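Local coordinates for acetate CoA-transferase subunit beta (Escherichia coli DH5[alpha], PDB 5DBN), which transfers coenzyme A from acetyl-CoA to acetoacetate and other short-chain fatty acids through a covalent enzyme-CoA intermediate, at residues Ala3-Glu14 with Met166-Arg175. Sequence-based numbering, arbitrary orientation.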
loop_
_atom_site.group_PDB
_atom_site.type_symbol
_atom_site.label_atom_id
_atom_site.label_comp_id
_atom_site.label_asym_id
_atom_site.label_seq_id
_atom_site.Cartn_x
_atom_site.Cartn_y
_atom_site.Cartn_z
ATOM N N ALA B 3 8.432 39.969 -10.662
ATOM C CA ALA B 3 8.760 39.509 -9.315
ATOM C C ALA B 3 8.657 37.995 -9.225
ATOM O O ALA B 3 9.581 37.330 -8.760
ATOM C CB ALA B 3 7.850 40.162 -8.291
ATOM N N LYS B 4 7.516 37.463 -9.652
ATOM C CA LYS B 4 7.290 36.023 -9.669
ATOM C C LYS B 4 8.381 35.313 -10.465
ATOM O O LYS B 4 8.809 34.215 -10.110
ATOM C CB LYS B 4 5.924 35.706 -10.274
ATOM C CG LYS B 4 4.751 36.287 -9.509
ATOM C CD LYS B 4 3.431 35.867 -10.136
ATOM C CE LYS B 4 2.254 36.594 -9.508
ATOM N NZ LYS B 4 0.958 36.191 -10.122
ATOM N N GLN B 5 8.830 35.952 -11.541
ATOM C CA GLN B 5 9.849 35.369 -12.404
ATOM C C GLN B 5 11.221 35.369 -11.735
ATOM O O GLN B 5 11.971 34.405 -11.874
ATOM C CB GLN B 5 9.907 36.113 -13.740
ATOM C CG GLN B 5 8.673 35.893 -14.605
ATOM C CD GLN B 5 8.721 36.662 -15.912
ATOM O OE1 GLN B 5 9.466 37.633 -16.052
ATOM N NE2 GLN B 5 7.921 36.228 -16.879
ATOM N N ARG B 6 11.554 36.433 -11.009
ATOM C CA ARG B 6 12.816 36.447 -10.276
ATOM C C ARG B 6 12.790 35.392 -9.170
ATOM O O ARG B 6 13.777 34.689 -8.954
ATOM C CB ARG B 6 13.130 37.832 -9.691
ATOM C CG ARG B 6 13.387 38.917 -10.738
ATOM C CD ARG B 6 13.589 40.304 -10.111
ATOM N NE ARG B 6 12.433 40.839 -9.393
ATOM C CZ ARG B 6 11.504 41.626 -9.933
ATOM N NH1 ARG B 6 11.581 41.989 -11.208
ATOM N NH2 ARG B 6 10.499 42.069 -9.190
ATOM N N ILE B 7 11.666 35.290 -8.468
ATOM C CA ILE B 7 11.494 34.263 -7.448
ATOM C C ILE B 7 11.681 32.873 -8.059
ATOM O O ILE B 7 12.481 32.074 -7.571
ATOM C CB ILE B 7 10.107 34.358 -6.780
ATOM C CG1 ILE B 7 9.981 35.681 -6.024
ATOM C CG2 ILE B 7 9.880 33.184 -5.824
ATOM C CD1 ILE B 7 8.572 36.017 -5.596
ATOM N N ALA B 8 10.927 32.592 -9.118
ATOM C CA ALA B 8 11.001 31.307 -9.804
ATOM C C ALA B 8 12.420 31.027 -10.280
ATOM O O ALA B 8 12.917 29.906 -10.168
ATOM C CB ALA B 8 10.038 31.276 -10.976
ATOM N N ARG B 9 13.061 32.056 -10.819
ATOM C CA ARG B 9 14.430 31.948 -11.302
ATOM C C ARG B 9 15.381 31.560 -10.172
ATOM O O ARG B 9 16.219 30.674 -10.333
ATOM C CB ARG B 9 14.866 33.269 -11.938
ATOM C CG ARG B 9 16.276 33.284 -12.501
ATOM C CD ARG B 9 16.543 34.598 -13.224
ATOM N NE ARG B 9 17.895 34.679 -13.770
ATOM C CZ ARG B 9 18.341 35.689 -14.514
ATOM N NH1 ARG B 9 17.545 36.711 -14.804
ATOM N NH2 ARG B 9 19.587 35.681 -14.971
ATOM N N ARG B 10 15.250 32.222 -9.025
ATOM C CA ARG B 10 16.102 31.919 -7.880
ATOM C C ARG B 10 15.871 30.503 -7.347
ATOM O O ARG B 10 16.827 29.791 -7.037
ATOM C CB ARG B 10 15.887 32.944 -6.761
ATOM C CG ARG B 10 16.688 32.658 -5.489
ATOM C CD ARG B 10 18.187 32.558 -5.762
ATOM N NE ARG B 10 18.930 32.058 -4.607
ATOM C CZ ARG B 10 19.135 30.769 -4.345
ATOM N NH1 ARG B 10 18.642 29.828 -5.141
ATOM N NH2 ARG B 10 19.827 30.414 -3.273
ATOM N N VAL B 11 14.610 30.099 -7.234
ATOM C CA VAL B 11 14.280 28.755 -6.771
ATOM C C VAL B 11 14.850 27.701 -7.719
ATOM O O VAL B 11 15.343 26.660 -7.281
ATOM C CB VAL B 11 12.752 28.560 -6.632
ATOM C CG1 VAL B 11 12.409 27.101 -6.342
ATOM C CG2 VAL B 11 12.195 29.454 -5.533
ATOM N N ALA B 12 14.777 27.975 -9.017
ATOM C CA ALA B 12 15.297 27.058 -10.024
ATOM C C ALA B 12 16.785 26.794 -9.819
ATOM O O ALA B 12 17.265 25.683 -10.041
ATOM C CB ALA B 12 15.046 27.612 -11.419
ATOM N N GLN B 13 17.511 27.825 -9.397
ATOM C CA GLN B 13 18.945 27.705 -9.144
ATOM C C GLN B 13 19.244 26.882 -7.889
ATOM O O GLN B 13 20.379 26.458 -7.676
ATOM C CB GLN B 13 19.578 29.094 -9.026
ATOM C CG GLN B 13 19.636 29.854 -10.346
ATOM C CD GLN B 13 20.140 31.278 -10.194
ATOM O OE1 GLN B 13 20.269 31.790 -9.082
ATOM N NE2 GLN B 13 20.430 31.925 -11.317
ATOM N N GLU B 14 18.224 26.642 -7.070
ATOM C CA GLU B 14 18.400 25.883 -5.834
ATOM C C GLU B 14 18.395 24.384 -6.097
ATOM O O GLU B 14 19.026 23.615 -5.372
ATOM C CB GLU B 14 17.296 26.225 -4.830
ATOM C CG GLU B 14 17.506 25.635 -3.442
ATOM C CD GLU B 14 18.691 26.237 -2.711
ATOM O OE1 GLU B 14 19.181 27.307 -3.133
ATOM O OE2 GLU B 14 19.134 25.634 -1.711
ATOM N N MET B 166 13.288 26.711 3.312
ATOM C CA MET B 166 13.735 27.841 2.508
ATOM C C MET B 166 12.556 28.710 2.086
ATOM O O MET B 166 11.553 28.204 1.580
ATOM C CB MET B 166 14.492 27.337 1.277
ATOM C CG MET B 166 15.147 28.425 0.439
ATOM S SD MET B 166 15.979 27.741 -1.009
ATOM C CE MET B 166 16.769 29.199 -1.688
ATOM N N LEU B 167 12.681 30.016 2.312
ATOM C CA LEU B 167 11.670 30.978 1.890
ATOM C C LEU B 167 12.280 31.955 0.891
ATOM O O LEU B 167 13.251 32.647 1.203
ATOM C CB LEU B 167 11.102 31.729 3.095
ATOM C CG LEU B 167 10.136 32.871 2.775
ATOM C CD1 LEU B 167 8.924 32.350 2.016
ATOM C CD2 LEU B 167 9.706 33.582 4.045
ATOM N N VAL B 168 11.706 31.999 -0.308
ATOM C CA VAL B 168 12.217 32.839 -1.385
ATOM C C VAL B 168 11.184 33.876 -1.820
ATOM O O VAL B 168 10.098 33.529 -2.289
ATOM C CB VAL B 168 12.627 31.993 -2.607
ATOM C CG1 VAL B 168 13.259 32.869 -3.684
ATOM C CG2 VAL B 168 13.590 30.894 -2.193
ATOM N N THR B 169 11.537 35.147 -1.653
ATOM C CA THR B 169 10.706 36.256 -2.108
ATOM C C THR B 169 11.468 37.078 -3.134
ATOM O O THR B 169 12.642 36.824 -3.398
ATOM C CB THR B 169 10.263 37.168 -0.946
ATOM O OG1 THR B 169 11.368 37.974 -0.518
ATOM C CG2 THR B 169 9.753 36.345 0.230
ATOM N N GLU B 170 10.797 38.065 -3.715
ATOM C CA GLU B 170 11.439 38.925 -4.697
ATOM C C GLU B 170 12.356 39.932 -4.009
ATOM O O GLU B 170 13.052 40.697 -4.676
ATOM C CB GLU B 170 10.391 39.647 -5.560
ATOM C CG GLU B 170 9.677 40.842 -4.916
ATOM C CD GLU B 170 8.660 40.444 -3.859
ATOM O OE1 GLU B 170 8.531 39.237 -3.568
ATOM O OE2 GLU B 170 7.975 41.346 -3.330
ATOM N N LEU B 171 12.363 39.923 -2.678
ATOM C CA LEU B 171 13.192 40.848 -1.916
ATOM C C LEU B 171 14.373 40.148 -1.237
ATOM O O LEU B 171 15.436 40.745 -1.063
ATOM C CB LEU B 171 12.347 41.553 -0.851
ATOM C CG LEU B 171 11.409 42.684 -1.296
ATOM C CD1 LEU B 171 10.682 43.270 -0.095
ATOM C CD2 LEU B 171 12.111 43.776 -2.089
ATOM N N ALA B 172 14.195 38.882 -0.863
ATOM C CA ALA B 172 15.211 38.188 -0.072
ATOM C C ALA B 172 15.052 36.666 -0.050
ATOM O O ALA B 172 14.014 36.129 -0.436
ATOM C CB ALA B 172 15.197 38.718 1.350
ATOM N N VAL B 173 16.099 35.987 0.415
ATOM C CA VAL B 173 16.060 34.548 0.655
ATOM C C VAL B 173 16.336 34.249 2.125
ATOM O O VAL B 173 17.366 34.652 2.665
ATOM C CB VAL B 173 17.090 33.792 -0.217
ATOM C CG1 VAL B 173 17.025 32.294 0.042
ATOM C CG2 VAL B 173 16.861 34.082 -1.693
ATOM N N PHE B 174 15.397 33.555 2.765
ATOM C CA PHE B 174 15.545 33.118 4.151
ATOM C C PHE B 174 15.753 31.609 4.223
ATOM O O PHE B 174 15.208 30.865 3.407
ATOM C CB PHE B 174 14.314 33.491 4.982
ATOM C CG PHE B 174 14.058 34.969 5.082
ATOM C CD1 PHE B 174 14.709 35.738 6.034
ATOM C CD2 PHE B 174 13.145 35.586 4.243
ATOM C CE1 PHE B 174 14.463 37.091 6.138
ATOM C CE2 PHE B 174 12.897 36.940 4.342
ATOM C CZ PHE B 174 13.558 37.694 5.288
ATOM N N ARG B 175 16.538 31.161 5.199
ATOM C CA ARG B 175 16.694 29.731 5.463
ATOM C C ARG B 175 16.438 29.424 6.939
ATOM O O ARG B 175 16.838 30.187 7.820
ATOM C CB ARG B 175 18.089 29.247 5.067
ATOM C CG ARG B 175 18.377 29.312 3.579
ATOM C CD ARG B 175 19.700 28.644 3.250
ATOM N NE ARG B 175 20.088 28.838 1.854
ATOM C CZ ARG B 175 19.659 28.096 0.837
ATOM N NH1 ARG B 175 18.805 27.102 1.038
ATOM N NH2 ARG B 175 20.081 28.357 -0.394
#
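Helix 3-12 packs along one face of the hairpin formed by strands 166-168 and 172-175, with an apolar middle and a salt-bridge network round Glu14. The axes of helix 3-12 and strand 166-168 approach to 9.6 Å at 147°, so helix and strand run roughly antiparallel. At the helix start, Ala3 CB meets Glu170 CB at 3.8 Å, and Ile7 lies over the turn, its CG1 3.4 Å from Glu170 N. Val168 fills the middle: its CG2 touches Val11 CG2 at 3.9 Å, while CG1 faces Ile7 CG2 and Arg10 CG. In Arg10, chi1 (177°) lays CG against Val168 CG1 and the bend at chi2 (57°) lets the guanidinium turn to Glu14, with Met166 CE over one of its faces. Glu14 joins two arginines. Arg175 grips it end-on, NH2 to OE1 at 3.1 Å and NH1 to OE2 at 3.1 Å, the latter approaching from above the carboxylate plane. Arg10 NH1 and NH2 both bind OE1, which thus accepts three bonds. Lys134 also pairs with Glu14, and Glu185 with Arg10. An alanine in place of Glu14 would probably leave the NH2 atoms of Arg10 and Arg175, 3.5 Å apart, without their shared carboxylate, Glu185 still pairing with Arg10. The helix lies where the parallel strands of the mixed sheet give way to the antiparallel hairpin, in the alpha/beta CoA-transferase fold.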